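Local atomic coordinates of glycerate 2-kinase (Pyrococcus horikoshii, PDB entry 1X3L), a protein that catalyses the ATP-dependent phosphorylation of D-glycerate to 2-phosphoglycerate, with magnesium as cofactor and several other nucleotides or pyrophosphate accepted as phosphate donor. Residues Glu16-Ala21 with Ile270-Ile275; Lys50-Leu56 with Asp123-Ile129; Ile194-Val198 with Thr423-Ser427. All coordinates share one frame; numbering follows the deposited sequence.

Interaction 1 (Glu16-Ala21 with Ile270-Ile275); sequences EAIKAA and ISCEAI
Ser271 and Ala17 meet where helices 6-20 and 268-281 come closest, their CA atoms 4.4 Å apart. Ser271 OG gives its hydrogen to Ala17 O over 2.8 Å, reaching the oxygen from a direction tilted 25° from the carbonyl plane. That carbonyl already receives a weak bond from Ala21 N, so the hydroxyl gives it a second donor. With OG anti to its own carbonyl carbon (chi1 -76°), Ser271 places the hydroxyl beside the Ala17 carbonyl and against the methyl of Ala21. A water bound to Ala20 O donates to the same OG, bridging the helices a second time. Small residues make this closeness possible: Ala20 CB rests on Ala274 CB at 3.5 Å, methyl against methyl, while Ala17 CB is met by CG1 and CD1 of Ile275, both at 3.7 Å. Another water donates to both Glu16 OE1 and Ala274 O. A valine in place of Ser271 would probably leave Ala17 O without its second donor and the water on Ala20 O without its second acceptor. The axes of the two short segments approach to 7.8 Å, with their directions 138° apart. Beneath both helices lies strand 427-435, whose Ile428 touches Ala17, Ser271 and Ile275, while Cys272 and Ile275 reach strand 322-328 through Val325.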
ATOM      1  N   GLU A  16      14.850  -7.232   4.280  1.00 25.94           N
ATOM      2  CA  GLU A  16      14.585  -7.519   2.869  1.00 27.01           C
ATOM      3  C   GLU A  16      13.179  -7.083   2.458  1.00 26.06           C
ATOM      4  O   GLU A  16      12.984  -6.532   1.378  1.00 26.58           O
ATOM      5  CB  GLU A  16      14.752  -9.013   2.581  1.00 28.06           C
ATOM      6  CG  GLU A  16      16.193  -9.472   2.492  1.00 35.81           C
ATOM      7  CD  GLU A  16      16.937  -8.818   1.338  1.00 38.52           C
ATOM      8  OE1 GLU A  16      16.492  -8.964   0.178  1.00 41.61           O
ATOM      9  OE2 GLU A  16      17.965  -8.159   1.590  1.00 41.97           O
ATOM     10  N   ALA A  17      12.206  -7.336   3.324  1.00 25.14           N
ATOM     11  CA  ALA A  17      10.824  -6.970   3.033  1.00 25.48           C
ATOM     12  C   ALA A  17      10.700  -5.458   2.914  1.00 25.04           C
ATOM     13  O   ALA A  17      10.032  -4.952   2.018  1.00 22.70           O
ATOM     14  CB  ALA A  17       9.895  -7.485   4.136  1.00 21.60           C
ATOM     15  N   ILE A  18      11.348  -4.739   3.824  1.00 24.62           N
ATOM     16  CA  ILE A  18      11.285  -3.289   3.810  1.00 27.61           C
ATOM     17  C   ILE A  18      11.968  -2.710   2.571  1.00 28.51           C
ATOM     18  O   ILE A  18      11.443  -1.794   1.951  1.00 28.68           O
ATOM     19  CB  ILE A  18      11.915  -2.700   5.086  1.00 28.26           C
ATOM     20  CG1 ILE A  18      11.111  -3.157   6.304  1.00 29.20           C
ATOM     21  CG2 ILE A  18      11.932  -1.177   5.006  1.00 28.65           C
ATOM     22  CD1 ILE A  18      11.730  -2.758   7.632  1.00 32.41           C
ATOM     23  N   LYS A  19      13.125  -3.257   2.205  1.00 30.03           N
ATOM     24  CA  LYS A  19      13.853  -2.781   1.026  1.00 32.21           C
ATOM     25  C   LYS A  19      13.049  -3.006  -0.255  1.00 30.71           C
ATOM     26  O   LYS A  19      13.027  -2.154  -1.140  1.00 31.70           O
ATOM     27  CB  LYS A  19      15.204  -3.491   0.899  1.00 33.87           C
ATOM     28  CG  LYS A  19      16.190  -3.190   2.018  1.00 39.77           C
ATOM     29  CD  LYS A  19      17.465  -4.010   1.849  1.00 41.97           C
ATOM     30  CE  LYS A  19      18.388  -3.860   3.046  1.00 46.31           C
ATOM     31  NZ  LYS A  19      19.599  -4.734   2.931  1.00 47.31           N
ATOM     32  N   ALA A  20      12.391  -4.155  -0.351  1.00 29.20           N
ATOM     33  CA  ALA A  20      11.593  -4.475  -1.534  1.00 28.75           C
ATOM     34  C   ALA A  20      10.374  -3.557  -1.646  1.00 28.49           C
ATOM     35  O   ALA A  20       9.748  -3.471  -2.705  1.00 27.15           O
ATOM     36  CB  ALA A  20      11.147  -5.934  -1.483  1.00 28.61           C
ATOM     37  N   ALA A  21      10.037  -2.879  -0.549  1.00 26.20           N
ATOM     38  CA  ALA A  21       8.895  -1.971  -0.537  1.00 24.80           C
ATOM     39  C   ALA A  21       9.317  -0.505  -0.619  1.00 26.04           C
ATOM     40  O   ALA A  21       8.469   0.384  -0.683  1.00 27.58           O
ATOM     41  CB  ALA A  21       8.049  -2.201   0.713  1.00 22.66           C
ATOM     42  N   ILE A 270       4.988  -8.670  -2.993  1.00 26.14           N
ATOM     43  CA  ILE A 270       6.349  -8.478  -3.483  1.00 26.56           C
ATOM     44  C   ILE A 270       7.335  -8.506  -2.318  1.00 27.12           C
ATOM     45  O   ILE A 270       8.451  -9.020  -2.449  1.00 28.07           O
ATOM     46  CB  ILE A 270       6.464  -7.157  -4.293  1.00 26.93           C
ATOM     47  CG1 ILE A 270       5.813  -7.358  -5.671  1.00 25.44           C
ATOM     48  CG2 ILE A 270       7.920  -6.748  -4.458  1.00 24.74           C
ATOM     49  CD1 ILE A 270       5.676  -6.088  -6.478  1.00 24.41           C
ATOM     50  N   SER A 271       6.922  -7.980  -1.168  1.00 25.50           N
ATOM     51  CA  SER A 271       7.800  -7.999  -0.004  1.00 26.43           C
ATOM     52  C   SER A 271       7.897  -9.418   0.565  1.00 23.46           C
ATOM     53  O   SER A 271       8.960  -9.834   1.024  1.00 26.43           O
ATOM     54  CB  SER A 271       7.313  -7.013   1.069  1.00 24.29           C
ATOM     55  OG  SER A 271       7.625  -5.674   0.701  1.00 24.56           O
ATOM     56  N   CYS A 272       6.796 -10.164   0.522  1.00 23.58           N
ATOM     57  CA  CYS A 272       6.802 -11.540   1.021  1.00 22.95           C
ATOM     58  C   CYS A 272       7.698 -12.413   0.137  1.00 24.29           C
ATOM     59  O   CYS A 272       8.365 -13.329   0.620  1.00 25.22           O
ATOM     60  CB  CYS A 272       5.380 -12.115   1.036  1.00 25.06           C
ATOM     61  SG  CYS A 272       4.289 -11.416   2.328  1.00 25.54           S
ATOM     62  N   GLU A 273       7.714 -12.118  -1.159  1.00 24.20           N
ATOM     63  CA  GLU A 273       8.533 -12.879  -2.089  1.00 25.67           C
ATOM     64  C   GLU A 273      10.005 -12.559  -1.840  1.00 25.59           C
ATOM     65  O   GLU A 273      10.863 -13.440  -1.932  1.00 24.65           O
ATOM     66  CB  GLU A 273       8.128 -12.559  -3.534  1.00 24.25           C
ATOM     67  CG  GLU A 273       6.681 -12.951  -3.829  1.00 25.70           C
ATOM     68  CD  GLU A 273       6.208 -12.532  -5.214  1.00 29.95           C
ATOM     69  OE1 GLU A 273       6.763 -11.564  -5.775  1.00 31.14           O
ATOM     70  OE2 GLU A 273       5.262 -13.162  -5.734  1.00 32.30           O
ATOM     71  N   ALA A 274      10.290 -11.303  -1.505  1.00 24.22           N
ATOM     72  CA  ALA A 274      11.659 -10.896  -1.210  1.00 24.39           C
ATOM     73  C   ALA A 274      12.145 -11.666   0.016  1.00 23.78           C
ATOM     74  O   ALA A 274      13.314 -12.044   0.098  1.00 26.12           O
ATOM     75  CB  ALA A 274      11.725  -9.391  -0.950  1.00 25.19           C
ATOM     76  N   ILE A 275      11.241 -11.895   0.968  1.00 24.79           N
ATOM     77  CA  ILE A 275      11.570 -12.641   2.186  1.00 23.48           C
ATOM     78  C   ILE A 275      11.852 -14.107   1.863  1.00 23.13           C
ATOM     79  O   ILE A 275      12.858 -14.672   2.303  1.00 22.04           O
ATOM     80  CB  ILE A 275      10.406 -12.603   3.213  1.00 23.15           C
ATOM     81  CG1 ILE A 275      10.263 -11.198   3.808  1.00 25.97           C
ATOM     82  CG2 ILE A 275      10.655 -13.612   4.323  1.00 20.64           C
ATOM     83  CD1 ILE A 275       9.030 -11.044   4.712  1.00 26.12           C
TER
HETATM   84  O   HOH W   1      15.409 -11.037  -1.171  1.00 30.00           O
HETATM   85  O   HOH W   2       7.135  -4.472  -2.085  1.00 24.60           O

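Interaction 2 (Lys50-Leu56 with Asp123-Ile129); sequences KVYVIAL and DIVFILI
The Tyr52 ring has Asp123 OD2 at its edge, near the ring plane and 3.8 Å from CE2, with the carboxylate turned 67° against the ring. A water in the same plane joins Tyr52 OH to OD2, which also accepts from Arg120 N. The other oxygen, OD1, takes the backbone N-H of Lys50 at 2.8 Å from above the carboxylate plane, nearly straight (174°). The Phe126 ring is met at its edge by Val51 CG1, 3.7 Å from CD2; CG1 stands anti to the Val51 nitrogen (chi1 179°), which carries it to the ring. Ile67 of helix 60-70 also touches Phe126. Strands 51-56 and 124-129 are the central parallel neighbours of a six-stranded sheet in strand order 3-2-1-4-5-6, the Rossmann-like arrangement in which strand addition switches from one side of strand 51-56 to the other. Lys50 O, both N and O of Tyr52 and Ile54, and Leu56 N bond to the backbones of Ile124, Phe126 and Leu128. On the sheet side that carries Tyr52, Ile54 CB lies 3.8 Å from Ile127 CD1, and Ile54 also packs on helix 103-118. On the opposite side, with Phe126, Val53 CG1 meets Leu128 CD1 at 3.9 Å, and Ala55 CB packs on Leu128 CB.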
ATOM      1  N   LYS A  50      10.545  11.340 -26.384  1.00 46.42           N
ATOM      2  CA  LYS A  50      10.971  11.885 -25.103  1.00 45.78           C
ATOM      3  C   LYS A  50      10.280  11.148 -23.959  1.00 45.19           C
ATOM      4  O   LYS A  50       9.343  10.376 -24.180  1.00 43.43           O
ATOM      5  CB  LYS A  50      10.642  13.377 -25.028  1.00 46.81           C
ATOM      6  CG  LYS A  50      11.424  14.237 -26.006  1.00 47.80           C
ATOM      7  CD  LYS A  50      11.033  15.699 -25.874  1.00 50.96           C
ATOM      8  CE  LYS A  50      11.828  16.570 -26.834  1.00 53.08           C
ATOM      9  NZ  LYS A  50      11.610  16.164 -28.249  1.00 54.57           N
ATOM     10  N   VAL A  51      10.747  11.386 -22.738  1.00 44.26           N
ATOM     11  CA  VAL A  51      10.173  10.750 -21.558  1.00 43.50           C
ATOM     12  C   VAL A  51       9.646  11.793 -20.580  1.00 43.28           C
ATOM     13  O   VAL A  51      10.357  12.727 -20.208  1.00 44.97           O
ATOM     14  CB  VAL A  51      11.211   9.877 -20.827  1.00 42.93           C
ATOM     15  CG1 VAL A  51      10.586   9.259 -19.581  1.00 44.41           C
ATOM     16  CG2 VAL A  51      11.719   8.790 -21.756  1.00 42.74           C
ATOM     17  N   TYR A  52       8.395  11.625 -20.169  1.00 41.01           N
ATOM     18  CA  TYR A  52       7.760  12.542 -19.234  1.00 40.54           C
ATOM     19  C   TYR A  52       7.402  11.795 -17.953  1.00 39.93           C
ATOM     20  O   TYR A  52       7.287  10.569 -17.949  1.00 38.55           O
ATOM     21  CB  TYR A  52       6.497  13.133 -19.863  1.00 41.36           C
ATOM     22  CG  TYR A  52       6.770  14.110 -20.987  1.00 45.65           C
ATOM     23  CD1 TYR A  52       7.153  15.425 -20.715  1.00 46.44           C
ATOM     24  CD2 TYR A  52       6.677  13.713 -22.324  1.00 45.47           C
ATOM     25  CE1 TYR A  52       7.435  16.323 -21.745  1.00 48.53           C
ATOM     26  CE2 TYR A  52       6.959  14.604 -23.363  1.00 47.11           C
ATOM     27  CZ  TYR A  52       7.338  15.908 -23.065  1.00 47.41           C
ATOM     28  OH  TYR A  52       7.627  16.794 -24.078  1.00 46.90           O
ATOM     29  N   VAL A  53       7.227  12.536 -16.865  1.00 37.35           N
ATOM     30  CA  VAL A  53       6.881  11.919 -15.593  1.00 35.77           C
ATOM     31  C   VAL A  53       5.746  12.636 -14.882  1.00 35.01           C
ATOM     32  O   VAL A  53       5.771  13.853 -14.718  1.00 35.63           O
ATOM     33  CB  VAL A  53       8.088  11.887 -14.621  1.00 35.12           C
ATOM     34  CG1 VAL A  53       7.622  11.433 -13.240  1.00 36.19           C
ATOM     35  CG2 VAL A  53       9.164  10.949 -15.141  1.00 35.40           C
ATOM     36  N   ILE A  54       4.748  11.868 -14.465  1.00 33.47           N
ATOM     37  CA  ILE A  54       3.623  12.401 -13.715  1.00 32.03           C
ATOM     38  C   ILE A  54       3.512  11.522 -12.472  1.00 33.28           C
ATOM     39  O   ILE A  54       3.103  10.360 -12.559  1.00 32.34           O
ATOM     40  CB  ILE A  54       2.307  12.327 -14.514  1.00 31.84           C
ATOM     41  CG1 ILE A  54       2.382  13.262 -15.727  1.00 30.55           C
ATOM     42  CG2 ILE A  54       1.131  12.704 -13.613  1.00 29.07           C
ATOM     43  CD1 ILE A  54       1.168  13.184 -16.645  1.00 29.58           C
ATOM     44  N   ALA A  55       3.894  12.077 -11.325  1.00 32.28           N
ATOM     45  CA  ALA A  55       3.861  11.346 -10.065  1.00 32.72           C
ATOM     46  C   ALA A  55       2.852  11.931  -9.088  1.00 32.59           C
ATOM     47  O   ALA A  55       2.719  13.149  -8.967  1.00 32.43           O
ATOM     48  CB  ALA A  55       5.246  11.342  -9.445  1.00 33.89           C
ATOM     49  N   LEU A  56       2.147  11.048  -8.389  1.00 31.27           N
ATOM     50  CA  LEU A  56       1.142  11.450  -7.416  1.00 31.55           C
ATOM     51  C   LEU A  56       1.095  10.469  -6.249  1.00 33.77           C
ATOM     52  O   LEU A  56       1.003   9.251  -6.439  1.00 32.33           O
ATOM     53  CB  LEU A  56      -0.239  11.521  -8.074  1.00 32.20           C
ATOM     54  CG  LEU A  56      -0.612  10.300  -8.921  1.00 32.71           C
ATOM     55  CD1 LEU A  56      -2.017   9.822  -8.570  1.00 29.60           C
ATOM     56  CD2 LEU A  56      -0.505  10.662 -10.398  1.00 32.90           C
ATOM     57  N   ASP A 123       5.975   9.595 -27.628  1.00 41.82           N
ATOM     58  CA  ASP A 123       6.663   9.808 -26.358  1.00 42.16           C
ATOM     59  C   ASP A 123       6.182   8.805 -25.311  1.00 41.85           C
ATOM     60  O   ASP A 123       5.124   8.188 -25.459  1.00 41.48           O
ATOM     61  CB  ASP A 123       6.413  11.220 -25.823  1.00 43.29           C
ATOM     62  CG  ASP A 123       6.917  12.297 -26.755  1.00 44.29           C
ATOM     63  OD1 ASP A 123       7.985  12.103 -27.373  1.00 45.62           O
ATOM     64  OD2 ASP A 123       6.247  13.346 -26.853  1.00 45.24           O
ATOM     65  N   ILE A 124       6.967   8.655 -24.251  1.00 40.87           N
ATOM     66  CA  ILE A 124       6.629   7.751 -23.161  1.00 40.07           C
ATOM     67  C   ILE A 124       6.293   8.589 -21.932  1.00 39.62           C
ATOM     68  O   ILE A 124       6.997   9.554 -21.619  1.00 39.88           O
ATOM     69  CB  ILE A 124       7.810   6.814 -22.818  1.00 41.50           C
ATOM     70  CG1 ILE A 124       8.095   5.882 -23.998  1.00 41.56           C
ATOM     71  CG2 ILE A 124       7.502   6.013 -21.552  1.00 40.52           C
ATOM     72  CD1 ILE A 124       9.197   4.877 -23.735  1.00 42.42           C
ATOM     73  N   VAL A 125       5.212   8.233 -21.248  1.00 37.26           N
ATOM     74  CA  VAL A 125       4.801   8.958 -20.050  1.00 35.94           C
ATOM     75  C   VAL A 125       4.693   8.024 -18.851  1.00 35.63           C
ATOM     76  O   VAL A 125       3.836   7.141 -18.818  1.00 35.48           O
ATOM     77  CB  VAL A 125       3.429   9.645 -20.240  1.00 36.42           C
ATOM     78  CG1 VAL A 125       3.042  10.386 -18.965  1.00 35.55           C
ATOM     79  CG2 VAL A 125       3.476  10.605 -21.426  1.00 37.72           C
ATOM     80  N   PHE A 126       5.568   8.222 -17.870  1.00 35.61           N
ATOM     81  CA  PHE A 126       5.552   7.421 -16.651  1.00 34.63           C
ATOM     82  C   PHE A 126       4.519   8.002 -15.692  1.00 35.34           C
ATOM     83  O   PHE A 126       4.514   9.206 -15.433  1.00 36.06           O
ATOM     84  CB  PHE A 126       6.923   7.454 -15.961  1.00 34.74           C
ATOM     85  CG  PHE A 126       7.897   6.441 -16.480  1.00 33.29           C
ATOM     86  CD1 PHE A 126       7.856   5.126 -16.032  1.00 35.30           C
ATOM     87  CD2 PHE A 126       8.859   6.801 -17.415  1.00 32.65           C
ATOM     88  CE1 PHE A 126       8.759   4.181 -16.507  1.00 35.11           C
ATOM     89  CE2 PHE A 126       9.768   5.865 -17.899  1.00 33.71           C
ATOM     90  CZ  PHE A 126       9.720   4.554 -17.445  1.00 35.80           C
ATOM     91  N   ILE A 127       3.636   7.154 -15.180  1.00 33.82           N
ATOM     92  CA  ILE A 127       2.634   7.591 -14.211  1.00 32.73           C
ATOM     93  C   ILE A 127       3.038   6.853 -12.936  1.00 32.86           C
ATOM     94  O   ILE A 127       2.960   5.627 -12.879  1.00 33.14           O
ATOM     95  CB  ILE A 127       1.209   7.159 -14.621  1.00 32.06           C
ATOM     96  CG1 ILE A 127       0.885   7.684 -16.022  1.00 32.37           C
ATOM     97  CG2 ILE A 127       0.196   7.698 -13.617  1.00 29.97           C
ATOM     98  CD1 ILE A 127       0.813   9.202 -16.117  1.00 32.32           C
ATOM     99  N   LEU A 128       3.492   7.596 -11.931  1.00 32.28           N
ATOM    100  CA  LEU A 128       3.948   7.008 -10.675  1.00 30.90           C
ATOM    101  C   LEU A 128       2.898   7.218  -9.583  1.00 30.62           C
ATOM    102  O   LEU A 128       2.648   8.342  -9.145  1.00 31.31           O
ATOM    103  CB  LEU A 128       5.298   7.633 -10.289  1.00 28.56           C
ATOM    104  CG  LEU A 128       6.341   7.664 -11.423  1.00 29.44           C
ATOM    105  CD1 LEU A 128       7.659   8.254 -10.921  1.00 27.99           C
ATOM    106  CD2 LEU A 128       6.577   6.249 -11.954  1.00 28.02           C
ATOM    107  N   ILE A 129       2.290   6.123  -9.142  1.00 30.94           N
ATOM    108  CA  ILE A 129       1.228   6.191  -8.150  1.00 31.12           C
ATOM    109  C   ILE A 129       1.543   5.559  -6.790  1.00 31.33           C
ATOM    110  O   ILE A 129       2.062   4.444  -6.704  1.00 30.18           O
ATOM    111  CB  ILE A 129      -0.055   5.538  -8.713  1.00 30.80           C
ATOM    112  CG1 ILE A 129      -0.357   6.109 -10.104  1.00 32.52           C
ATOM    113  CG2 ILE A 129      -1.233   5.794  -7.775  1.00 32.37           C
ATOM    114  CD1 ILE A 129      -1.547   5.447 -10.814  1.00 28.92           C
TER
HETATM  115  O   HOH W   3       7.554  15.651 -26.600  1.00 50.48           O

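Interaction 3 (Ile194-Val198 with Thr423-Ser427); sequences ISDVV and TNVNS
Asn426 has a positive phi (68°), uncommon for a residue other than glycine, and its amide reaches across to Asp196. The bond from Asn426 ND2 to Asp196 O is weak, 3.2 Å long and bent to 140°, yet it is the one direct hydrogen bond between residues 194-198 and 423-427. Val198 CG2 lies 3.6 Å from the same ND2, its side chain crossing that of Asn426 at about a right angle. Asp196 CB sits 3.3 Å from Asn424 O and 3.6 Å from Asn424 ND2, carboxylate and amide turned 71° apart. CB of Asp196, not its carboxylate, is what meets that carbonyl, CG being wedged between backbone N and carbonyl carbon. Ser195 OG accepts from Val197 N in an ST turn and bonds to Asp200 outside; Asn424 OD1 accepts from Asn426 N at 3.1 Å in an Asx turn, the donor standing above the amide plane. Val425 CG1 closes on Ser195 O at 3.7 Å. Here the loop after parallel strand 188-194 meets the loop leading into strand 427-435, between the two lobes; the Asp196 side chain lies about 6 Å from that of Lys58, which probably binds substrate, consistent with a place at the edge of the substrate site.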
ATOM      1  N   ILE A 194       2.295   1.489  -6.252  1.00 27.11           N
ATOM      2  CA  ILE A 194       2.678   0.916  -4.968  1.00 27.19           C
ATOM      3  C   ILE A 194       1.358   0.734  -4.238  1.00 26.78           C
ATOM      4  O   ILE A 194       0.564   1.667  -4.154  1.00 27.35           O
ATOM      5  CB  ILE A 194       3.592   1.857  -4.158  1.00 29.03           C
ATOM      6  CG1 ILE A 194       4.958   1.956  -4.842  1.00 29.64           C
ATOM      7  CG2 ILE A 194       3.750   1.324  -2.719  1.00 30.70           C
ATOM      8  CD1 ILE A 194       5.934   2.878  -4.140  1.00 32.66           C
ATOM      9  N   SER A 195       1.121  -0.464  -3.718  1.00 25.88           N
ATOM     10  CA  SER A 195      -0.139  -0.754  -3.053  1.00 27.25           C
ATOM     11  C   SER A 195      -0.114  -0.923  -1.543  1.00 27.24           C
ATOM     12  O   SER A 195       0.617  -1.758  -1.020  1.00 24.62           O
ATOM     13  CB  SER A 195      -0.756  -2.012  -3.653  1.00 26.42           C
ATOM     14  OG  SER A 195      -1.938  -2.346  -2.957  1.00 26.65           O
ATOM     15  N   ASP A 196      -0.940  -0.135  -0.857  1.00 28.70           N
ATOM     16  CA  ASP A 196      -1.063  -0.231   0.592  1.00 31.63           C
ATOM     17  C   ASP A 196      -2.447  -0.804   0.886  1.00 32.23           C
ATOM     18  O   ASP A 196      -2.992  -0.638   1.981  1.00 34.11           O
ATOM     19  CB  ASP A 196      -0.896   1.147   1.250  1.00 35.01           C
ATOM     20  CG  ASP A 196      -1.949   2.150   0.803  1.00 37.95           C
ATOM     21  OD1 ASP A 196      -2.749   1.825  -0.102  1.00 37.78           O
ATOM     22  OD2 ASP A 196      -1.970   3.273   1.357  1.00 40.02           O
ATOM     23  N   VAL A 197      -3.007  -1.488  -0.108  1.00 31.10           N
ATOM     24  CA  VAL A 197      -4.327  -2.099   0.008  1.00 32.62           C
ATOM     25  C   VAL A 197      -4.231  -3.628   0.025  1.00 32.16           C
ATOM     26  O   VAL A 197      -3.677  -4.228  -0.898  1.00 32.05           O
ATOM     27  CB  VAL A 197      -5.236  -1.689  -1.182  1.00 33.67           C
ATOM     28  CG1 VAL A 197      -6.602  -2.365  -1.062  1.00 35.67           C
ATOM     29  CG2 VAL A 197      -5.390  -0.178  -1.224  1.00 35.23           C
ATOM     30  N   VAL A 198      -4.773  -4.251   1.066  1.00 30.26           N
ATOM     31  CA  VAL A 198      -4.754  -5.704   1.169  1.00 31.20           C
ATOM     32  C   VAL A 198      -5.515  -6.273  -0.028  1.00 32.68           C
ATOM     33  O   VAL A 198      -6.683  -5.943  -0.238  1.00 32.40           O
ATOM     34  CB  VAL A 198      -5.427  -6.189   2.478  1.00 31.71           C
ATOM     35  CG1 VAL A 198      -5.515  -7.716   2.490  1.00 32.88           C
ATOM     36  CG2 VAL A 198      -4.624  -5.709   3.685  1.00 31.32           C
ATOM     37  N   THR A 423       7.682   3.905   3.508  1.00 35.04           N
ATOM     38  CA  THR A 423       6.759   3.155   2.661  1.00 32.70           C
ATOM     39  C   THR A 423       5.617   2.524   3.450  1.00 31.85           C
ATOM     40  O   THR A 423       5.497   2.726   4.663  1.00 31.45           O
ATOM     41  CB  THR A 423       7.499   2.050   1.879  1.00 32.82           C
ATOM     42  OG1 THR A 423       6.582   1.408   0.982  1.00 33.74           O
ATOM     43  CG2 THR A 423       8.098   1.020   2.837  1.00 31.44           C
ATOM     44  N   ASN A 424       4.773   1.769   2.754  1.00 30.16           N
ATOM     45  CA  ASN A 424       3.647   1.103   3.392  1.00 29.85           C
ATOM     46  C   ASN A 424       2.975   0.069   2.501  1.00 30.15           C
ATOM     47  O   ASN A 424       2.254   0.410   1.562  1.00 28.49           O
ATOM     48  CB  ASN A 424       2.605   2.133   3.852  1.00 32.81           C
ATOM     49  CG  ASN A 424       1.366   1.485   4.458  1.00 34.25           C
ATOM     50  OD1 ASN A 424       1.413   0.355   4.943  1.00 31.76           O
ATOM     51  ND2 ASN A 424       0.253   2.209   4.443  1.00 35.01           N
ATOM     52  N   VAL A 425       3.234  -1.202   2.794  1.00 28.51           N
ATOM     53  CA  VAL A 425       2.615  -2.291   2.055  1.00 28.17           C
ATOM     54  C   VAL A 425       1.987  -3.224   3.083  1.00 27.62           C
ATOM     55  O   VAL A 425       1.897  -4.432   2.882  1.00 26.53           O
ATOM     56  CB  VAL A 425       3.633  -3.058   1.173  1.00 27.92           C
ATOM     57  CG1 VAL A 425       4.149  -2.130   0.073  1.00 28.28           C
ATOM     58  CG2 VAL A 425       4.778  -3.581   2.013  1.00 25.14           C
ATOM     59  N   ASN A 426       1.561  -2.624   4.191  1.00 26.78           N
ATOM     60  CA  ASN A 426       0.896  -3.279   5.322  1.00 26.78           C
ATOM     61  C   ASN A 426       1.829  -4.220   6.109  1.00 27.37           C
ATOM     62  O   ASN A 426       3.037  -4.030   6.172  1.00 27.86           O
ATOM     63  CB  ASN A 426      -0.300  -4.066   4.782  1.00 27.97           C
ATOM     64  CG  ASN A 426      -1.378  -3.105   4.353  1.00 32.35           C
ATOM     65  OD1 ASN A 426      -1.689  -2.132   5.034  1.00 31.79           O
ATOM     66  ND2 ASN A 426      -1.963  -3.396   3.178  1.00 31.51           N
ATOM     67  N   SER A 427       1.264  -5.238   6.753  1.00 26.99           N
ATOM     68  CA  SER A 427       2.058  -6.084   7.640  1.00 27.29           C
ATOM     69  C   SER A 427       2.445  -7.477   7.185  1.00 27.04           C
ATOM     70  O   SER A 427       1.794  -8.080   6.332  1.00 26.36           O
ATOM     71  CB  SER A 427       1.350  -6.197   8.991  1.00 24.41           C
ATOM     72  OG  SER A 427       1.167  -4.918   9.571  1.00 27.79           O
TER

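Overall arrangement
Interaction 2 is the most thoroughly buried: a regular strand pair at the middle of the six-stranded parallel sheet, held by repeated backbone bonds and mostly apolar side chains. Interaction 1, also buried, instead joins two helices lying on the mixed sheet, through small side chains, a single hydroxyl and two waters. Interaction 3 is only partly buried, near the centre of the chain, and its irregular loops rely on amides and weak or local bonds. It connects with both others: Ile129 O probably bonds Ile194 N across neighbouring parallel strands, and Thr423 OG1 bonds Ala21 O while Val425 packs on Ala21 and Ser271. Interactions 1 and 2 do not touch, their centres being 25 Å apart.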